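Local coordinates for protein putative glutaryl-CoA dehydrogenase (Thermus thermophilus, PDB 2EBA) that binds flavin-adenine dinucleotide as a four-chain flavoprotein of the acyl-CoA dehydrogenase family, at residues R199-K204 with S210-L215; K268-S271 with P276-K279. All coordinates share one frame; numbering follows the deposited sequence.

Contact 1: R199-K204 with S210-L215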
loop_
_atom_site.group_PDB
_atom_site.type_symbol
_atom_site.label_atom_id
_atom_site.label_comp_id
_atom_site.label_asym_id
_atom_site.label_seq_id
_atom_site.Cartn_x
_atom_site.Cartn_y
_atom_site.Cartn_z
ATOM N N ARG A 199 -24.503 -26.061 18.326
ATOM C CA ARG A 199 -25.370 -25.620 17.246
ATOM C C ARG A 199 -24.519 -25.012 16.152
ATOM O O ARG A 199 -23.619 -24.215 16.417
ATOM C CB ARG A 199 -26.397 -24.614 17.776
ATOM C CG ARG A 199 -27.216 -25.185 18.935
ATOM C CD ARG A 199 -28.501 -24.415 19.212
ATOM N NE ARG A 199 -28.273 -23.097 19.809
ATOM C CZ ARG A 199 -27.710 -22.895 21.001
ATOM N NH1 ARG A 199 -27.302 -23.927 21.738
ATOM N NH2 ARG A 199 -27.566 -21.654 21.459
ATOM N N GLU A 200 -24.791 -25.415 14.921
ATOM C CA GLU A 200 -24.036 -24.917 13.785
ATOM C C GLU A 200 -24.352 -23.478 13.445
ATOM O O GLU A 200 -25.462 -23.003 13.666
ATOM C CB GLU A 200 -24.310 -25.761 12.555
ATOM C CG GLU A 200 -23.901 -27.189 12.689
ATOM C CD GLU A 200 -24.226 -27.970 11.441
ATOM O OE1 GLU A 200 -25.032 -27.464 10.642
ATOM O OE2 GLU A 200 -23.694 -29.083 11.259
ATOM N N VAL A 201 -23.352 -22.805 12.888
ATOM C CA VAL A 201 -23.446 -21.416 12.475
ATOM C C VAL A 201 -23.906 -21.400 11.021
ATOM O O VAL A 201 -23.347 -22.105 10.181
ATOM C CB VAL A 201 -22.062 -20.723 12.598
ATOM C CG1 VAL A 201 -22.123 -19.298 12.050
ATOM C CG2 VAL A 201 -21.611 -20.732 14.069
ATOM N N LYS A 202 -24.929 -20.607 10.728
ATOM C CA LYS A 202 -25.467 -20.516 9.376
ATOM C C LYS A 202 -25.163 -19.166 8.746
ATOM O O LYS A 202 -24.735 -18.232 9.433
ATOM C CB LYS A 202 -26.985 -20.725 9.403
ATOM C CG LYS A 202 -27.429 -21.969 10.156
ATOM C CD LYS A 202 -26.687 -23.201 9.661
ATOM C CE LYS A 202 -27.111 -24.425 10.435
ATOM N NZ LYS A 202 -26.303 -25.581 10.014
ATOM N N ARG A 203 -25.409 -19.068 7.443
ATOM C CA ARG A 203 -25.185 -17.832 6.682
ATOM C C ARG A 203 -23.696 -17.497 6.547
ATOM O O ARG A 203 -23.309 -16.312 6.592
ATOM C CB ARG A 203 -25.928 -16.656 7.347
ATOM C CG ARG A 203 -27.399 -16.940 7.664
ATOM C CD ARG A 203 -28.103 -17.615 6.486
ATOM N NE ARG A 203 -28.343 -19.037 6.735
ATOM C CZ ARG A 203 -29.543 -19.552 6.983
ATOM N NH1 ARG A 203 -30.604 -18.750 7.012
ATOM N NH2 ARG A 203 -29.684 -20.860 7.203
ATOM N N LYS A 204 -22.876 -18.539 6.385
ATOM C CA LYS A 204 -21.432 -18.373 6.256
ATOM C C LYS A 204 -21.062 -18.111 4.810
ATOM O O LYS A 204 -21.436 -18.859 3.919
ATOM C CB LYS A 204 -20.698 -19.639 6.729
ATOM C CG LYS A 204 -20.330 -19.655 8.194
ATOM C CD LYS A 204 -20.049 -21.066 8.662
ATOM C CE LYS A 204 -18.948 -21.712 7.854
ATOM N NZ LYS A 204 -18.693 -23.113 8.270
ATOM N N SER A 210 -16.786 -26.658 5.714
ATOM C CA SER A 210 -16.315 -26.883 7.073
ATOM C C SER A 210 -17.470 -26.637 8.021
ATOM O O SER A 210 -18.361 -25.845 7.712
ATOM C CB SER A 210 -15.178 -25.908 7.402
ATOM O OG SER A 210 -14.989 -25.770 8.803
ATOM N N VAL A 211 -17.476 -27.310 9.168
ATOM C CA VAL A 211 -18.553 -27.074 10.115
ATOM C C VAL A 211 -18.067 -26.188 11.260
ATOM O O VAL A 211 -17.009 -26.416 11.850
ATOM C CB VAL A 211 -19.215 -28.428 10.624
ATOM C CG1 VAL A 211 -18.755 -29.596 9.746
ATOM C CG2 VAL A 211 -18.942 -28.669 12.113
ATOM N N THR A 212 -18.840 -25.135 11.517
ATOM C CA THR A 212 -18.554 -24.158 12.557
ATOM C C THR A 212 -19.757 -24.145 13.471
ATOM O O THR A 212 -20.891 -24.016 13.015
ATOM C CB THR A 212 -18.399 -22.761 11.978
ATOM O OG1 THR A 212 -17.657 -22.831 10.753
ATOM C CG2 THR A 212 -17.682 -21.861 12.973
ATOM N N SER A 213 -19.519 -24.256 14.769
ATOM C CA SER A 213 -20.623 -24.314 15.702
ATOM C C SER A 213 -20.476 -23.377 16.873
ATOM O O SER A 213 -19.459 -22.710 17.053
ATOM C CB SER A 213 -20.762 -25.744 16.222
ATOM O OG SER A 213 -20.615 -26.676 15.168
ATOM N N GLU A 214 -21.532 -23.325 17.663
ATOM C CA GLU A 214 -21.546 -22.532 18.870
ATOM C C GLU A 214 -21.711 -23.596 19.958
ATOM O O GLU A 214 -22.599 -24.443 19.870
ATOM C CB GLU A 214 -22.731 -21.579 18.864
ATOM C CG GLU A 214 -22.815 -20.740 20.105
ATOM C CD GLU A 214 -24.152 -20.057 20.236
ATOM O OE1 GLU A 214 -25.176 -20.764 20.395
ATOM O OE2 GLU A 214 -24.175 -18.809 20.178
ATOM N N LEU A 215 -20.839 -23.581 20.959
ATOM C CA LEU A 215 -20.936 -24.574 22.019
ATOM C C LEU A 215 -21.550 -23.924 23.239
ATOM O O LEU A 215 -21.186 -22.818 23.626
ATOM C CB LEU A 215 -19.550 -25.150 22.372
ATOM C CG LEU A 215 -18.681 -25.673 21.223
ATOM C CD1 LEU A 215 -17.387 -26.280 21.767
ATOM C CD2 LEU A 215 -19.459 -26.692 20.426
#
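Lys-204 reaches across to Thr-212 at the buried end of this contact, where NZ donates to OG1 at 2.7 Å. The lysine bends at chi3 (57°), which swings the ammonium in towards residues 210-215 and also brings NZ 2.8 Å from Ser-210 O. Leu-207 O is a further, weak acceptor. The bond lands on a residue whose side chain lies about 4 Å from a bound flavin-adenine dinucleotide. Next to this pair Val-201 lays CG2 over the Thr-212 carbonyl, while its own N donates to that same oxygen (2.7 Å, 162° at the hydrogen). Trp-163 of strand 154-165 packs on Val-201, and Ile-345 of a second subunit packs on Lys-204.

The two segments belong to the beta hairpin of strands 196-200 and 212-217 in the middle domain. Arg-199 and Glu-214 make an antiparallel hydrogen-bonded pair, and Glu-200 with Ser-213 follows as the non-hydrogen-bonded pair. The side chain of Ser-213 turns to Asn-168.

The solvent side is looser. Arg-199 and Glu-214 run side by side, and NH2 comes 2.8 Å from OE1, yet the carboxylate oxygen sits over the guanidinium face, the planes 72° apart. No N-H points at it, so the attraction is one of charge alone. For Lys-204, burial alone would disfavour the charged ammonium, but the Thr-212 hydroxyl and the nearby backbone oxygens probably compensate.

Contact 2: K268-S271 with P276-K279. With FAD (flavin-adenine dinucleotide), chain K.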
loop_
_atom_site.group_PDB
_atom_site.type_symbol
_atom_site.label_atom_id
_atom_site.label_comp_id
_atom_site.label_asym_id
_atom_site.label_seq_id
_atom_site.Cartn_x
_atom_site.Cartn_y
_atom_site.Cartn_z
ATOM N N LYS A 268 -2.679 -15.709 -19.825
ATOM C CA LYS A 268 -2.082 -16.181 -21.063
ATOM C C LYS A 268 -3.124 -16.506 -22.136
ATOM O O LYS A 268 -2.868 -16.339 -23.321
ATOM C CB LYS A 268 -1.276 -17.446 -20.802
ATOM C CG LYS A 268 0.014 -17.263 -20.056
ATOM C CD LYS A 268 0.427 -18.608 -19.505
ATOM C CE LYS A 268 1.921 -18.743 -19.417
ATOM N NZ LYS A 268 2.490 -18.797 -20.779
ATOM N N SER A 269 -4.293 -16.980 -21.729
ATOM C CA SER A 269 -5.322 -17.347 -22.701
ATOM C C SER A 269 -6.274 -16.238 -23.127
ATOM O O SER A 269 -7.013 -16.407 -24.085
ATOM C CB SER A 269 -6.142 -18.542 -22.185
ATOM O OG SER A 269 -6.941 -18.186 -21.072
ATOM N N ARG A 270 -6.257 -15.105 -22.438
ATOM C CA ARG A 270 -7.164 -14.018 -22.790
ATOM C C ARG A 270 -6.389 -12.869 -23.422
ATOM O O ARG A 270 -5.221 -12.637 -23.099
ATOM C CB ARG A 270 -7.928 -13.549 -21.547
ATOM C CG ARG A 270 -9.322 -13.008 -21.838
ATOM C CD ARG A 270 -10.382 -14.099 -21.838
ATOM N NE ARG A 270 -11.299 -13.951 -20.709
ATOM C CZ ARG A 270 -12.040 -12.871 -20.476
ATOM N NH1 ARG A 270 -11.987 -11.832 -21.294
ATOM N NH2 ARG A 270 -12.828 -12.824 -19.414
ATOM N N SER A 271 -7.061 -12.113 -24.290
ATOM C CA SER A 271 -6.419 -11.043 -25.048
ATOM C C SER A 271 -7.288 -9.769 -25.242
ATOM O O SER A 271 -8.522 -9.876 -25.289
ATOM C CB SER A 271 -6.068 -11.637 -26.414
ATOM O OG SER A 271 -5.048 -10.926 -27.085
ATOM N N PRO A 276 -1.734 -10.707 -25.484
ATOM C CA PRO A 276 -2.380 -11.435 -24.384
ATOM C C PRO A 276 -2.444 -10.601 -23.124
ATOM O O PRO A 276 -1.661 -9.662 -22.960
ATOM C CB PRO A 276 -1.482 -12.650 -24.196
ATOM C CG PRO A 276 -0.872 -12.821 -25.521
ATOM C CD PRO A 276 -0.546 -11.427 -25.961
ATOM N N LEU A 277 -3.381 -10.948 -22.255
ATOM C CA LEU A 277 -3.520 -10.268 -20.998
ATOM C C LEU A 277 -2.192 -10.447 -20.266
ATOM O O LEU A 277 -1.774 -9.572 -19.509
ATOM C CB LEU A 277 -4.615 -10.950 -20.273
ATOM C CG LEU A 277 -5.681 -10.215 -19.432
ATOM C CD1 LEU A 277 -5.722 -8.697 -19.677
ATOM C CD2 LEU A 277 -7.050 -10.817 -19.767
ATOM N N ALA A 278 -1.528 -11.579 -20.505
ATOM C CA ALA A 278 -0.259 -11.864 -19.830
ATOM C C ALA A 278 0.908 -10.969 -20.261
ATOM O O ALA A 278 1.964 -10.952 -19.616
ATOM C CB ALA A 278 0.120 -13.315 -20.028
ATOM N N LYS A 279 0.718 -10.219 -21.344
ATOM C CA LYS A 279 1.768 -9.341 -21.847
ATOM C C LYS A 279 1.634 -7.905 -21.370
ATOM O O LYS A 279 2.492 -7.088 -21.663
ATOM C CB LYS A 279 1.790 -9.370 -23.375
ATOM C CG LYS A 279 3.071 -8.854 -23.968
ATOM C CD LYS A 279 3.046 -8.934 -25.480
ATOM C CE LYS A 279 4.317 -8.345 -26.071
ATOM N NZ LYS A 279 4.322 -8.375 -27.554
HETATM P PA FAD K . -10.996 -8.629 -19.329
HETATM O O1A FAD K . -10.337 -9.818 -19.968
HETATM O O2A FAD K . -11.413 -7.419 -20.128
HETATM O O5B FAD K . -10.048 -8.171 -18.096
HETATM C C5B FAD K . -9.424 -8.970 -17.229
HETATM C C4B FAD K . -8.277 -8.407 -16.426
HETATM O O4B FAD K . -7.276 -7.651 -17.406
HETATM C C3B FAD K . -8.799 -7.000 -15.808
HETATM O O3B FAD K . -7.952 -6.773 -14.696
HETATM C C2B FAD K . -8.376 -5.789 -16.701
HETATM O O2B FAD K . -7.992 -4.700 -15.974
HETATM C C1B FAD K . -7.095 -6.329 -17.252
HETATM N N9A FAD K . -6.877 -5.673 -18.625
HETATM C C8A FAD K . -7.730 -5.803 -19.670
HETATM N N7A FAD K . -7.184 -5.086 -20.687
HETATM C C5A FAD K . -5.975 -4.490 -20.240
HETATM C C6A FAD K . -4.998 -3.639 -20.829
HETATM N N6A FAD K . -5.121 -3.231 -22.092
HETATM N N1A FAD K . -3.924 -3.258 -20.074
HETATM C C2A FAD K . -3.780 -3.686 -18.763
HETATM N N3A FAD K . -4.700 -4.479 -18.180
HETATM C C4A FAD K . -5.818 -4.914 -18.900
HETATM N N1 FAD K . -21.149 -5.359 -19.560
HETATM C C2 FAD K . -22.088 -4.690 -20.305
HETATM O O2 FAD K . -21.802 -4.266 -21.445
HETATM N N3 FAD K . -23.344 -4.489 -19.806
HETATM C C4 FAD K . -23.690 -4.951 -18.564
HETATM O O4 FAD K . -24.843 -4.755 -18.152
HETATM C C4X FAD K . -22.741 -5.645 -17.774
HETATM N N5 FAD K . -23.057 -6.139 -16.521
HETATM C C5X FAD K . -22.129 -6.839 -15.772
HETATM C C6 FAD K . -22.486 -7.352 -14.498
HETATM C C7 FAD K . -21.545 -8.085 -13.729
HETATM C C7M FAD K . -22.004 -8.601 -12.388
HETATM C C8 FAD K . -20.222 -8.306 -14.232
HETATM C C8M FAD K . -19.161 -9.078 -13.473
HETATM C C9 FAD K . -19.871 -7.797 -15.491
HETATM C C9A FAD K . -20.808 -7.053 -16.295
HETATM N N10 FAD K . -20.490 -6.541 -17.563
HETATM C C10 FAD K . -21.433 -5.849 -18.302
HETATM C "C1'" FAD K . -19.166 -6.736 -18.157
HETATM C "C2'" FAD K . -18.063 -5.975 -17.474
HETATM O "O2'" FAD K . -18.073 -4.637 -17.952
HETATM C "C3'" FAD K . -16.791 -6.720 -17.767
HETATM O "O3'" FAD K . -16.649 -7.769 -16.808
HETATM C "C4'" FAD K . -15.536 -5.854 -17.735
HETATM O "O4'" FAD K . -15.369 -5.219 -19.007
HETATM C "C5'" FAD K . -14.316 -6.698 -17.475
HETATM O "O5'" FAD K . -13.961 -7.350 -18.673
HETATM P P FAD K . -13.827 -8.945 -18.837
HETATM O O1P FAD K . -14.632 -9.641 -17.776
HETATM O O2P FAD K . -14.156 -9.308 -20.263
HETATM O O3P FAD K . -12.268 -9.197 -18.502
#
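Arg-270 and Leu-277 lie side by side and point the same way, towards the diphosphate and ribose of the FAD. Their aliphatic parts touch closely: CD2 of Leu-277 is 3.4 Å from CB of Arg-270 and lies near CG as well. From there the arginine chain bends at chi2 (88°) and again at chi3, carrying its guanidinium out to the two phosphates. These are met in different ways. O1A lies over one face of the group, 2.9 Å from NH1, whereas O2P sits at the edge, in plane, and takes a straight but weak hydrogen bond from NH1 at 3.5 Å. Leu-277 also borders the ribose, with CG 3.6 Å from O4B of the FAD; the still shorter approach of its CD1 to that oxygen is doubtful.

At their bases the backbones are joined as well: Leu-277 N donates to Arg-270 O (2.6 Å, 165°), and CA of Pro-276 makes a C-H...O contact with the same carbonyl. This is the turn that follows the long helix 235-269 in the C-terminal domain, closed by a single bridge between Ser-271 and Pro-276 just before a short 3-10 segment, 277-279. Arg-270 is the first residue to leave helical geometry.

Away from the cofactor, the methyl of Ala-278 points at the last turn of the helix and packs against Lys-268, with CB 3.9 Å from CG. The CB bond of Lys-268 points away from 276-279, and NZ donates to Thr-380 O of a third subunit. Gly-137 and Ser-138 of a second subunit hydrogen-bond the same FAD, and Gly-136 of that subunit packs on Arg-270.

How the contacts relate
Coming from the N terminus, the chain first meets contact 1, where a five-residue turn is closed between strands 196-200 and 212-217 of the middle domain. Strand 220-223 and the long helix 235-269 follow, and contact 2 then closes a second short loop, of four residues, ahead of helix 281-309. The two loops come in series; neither encloses nor crosses the other. The centres of contacts 1 and 2 are about 41 Å apart, and their nearest atoms about 26 Å. Contact 1 pairs two neighbouring strands of the antiparallel sheet; contact 2 folds the 3-10 segment 277-279 back on the end of helix 235-269. Both nevertheless reach the second subunit, and each lies near a bound FAD.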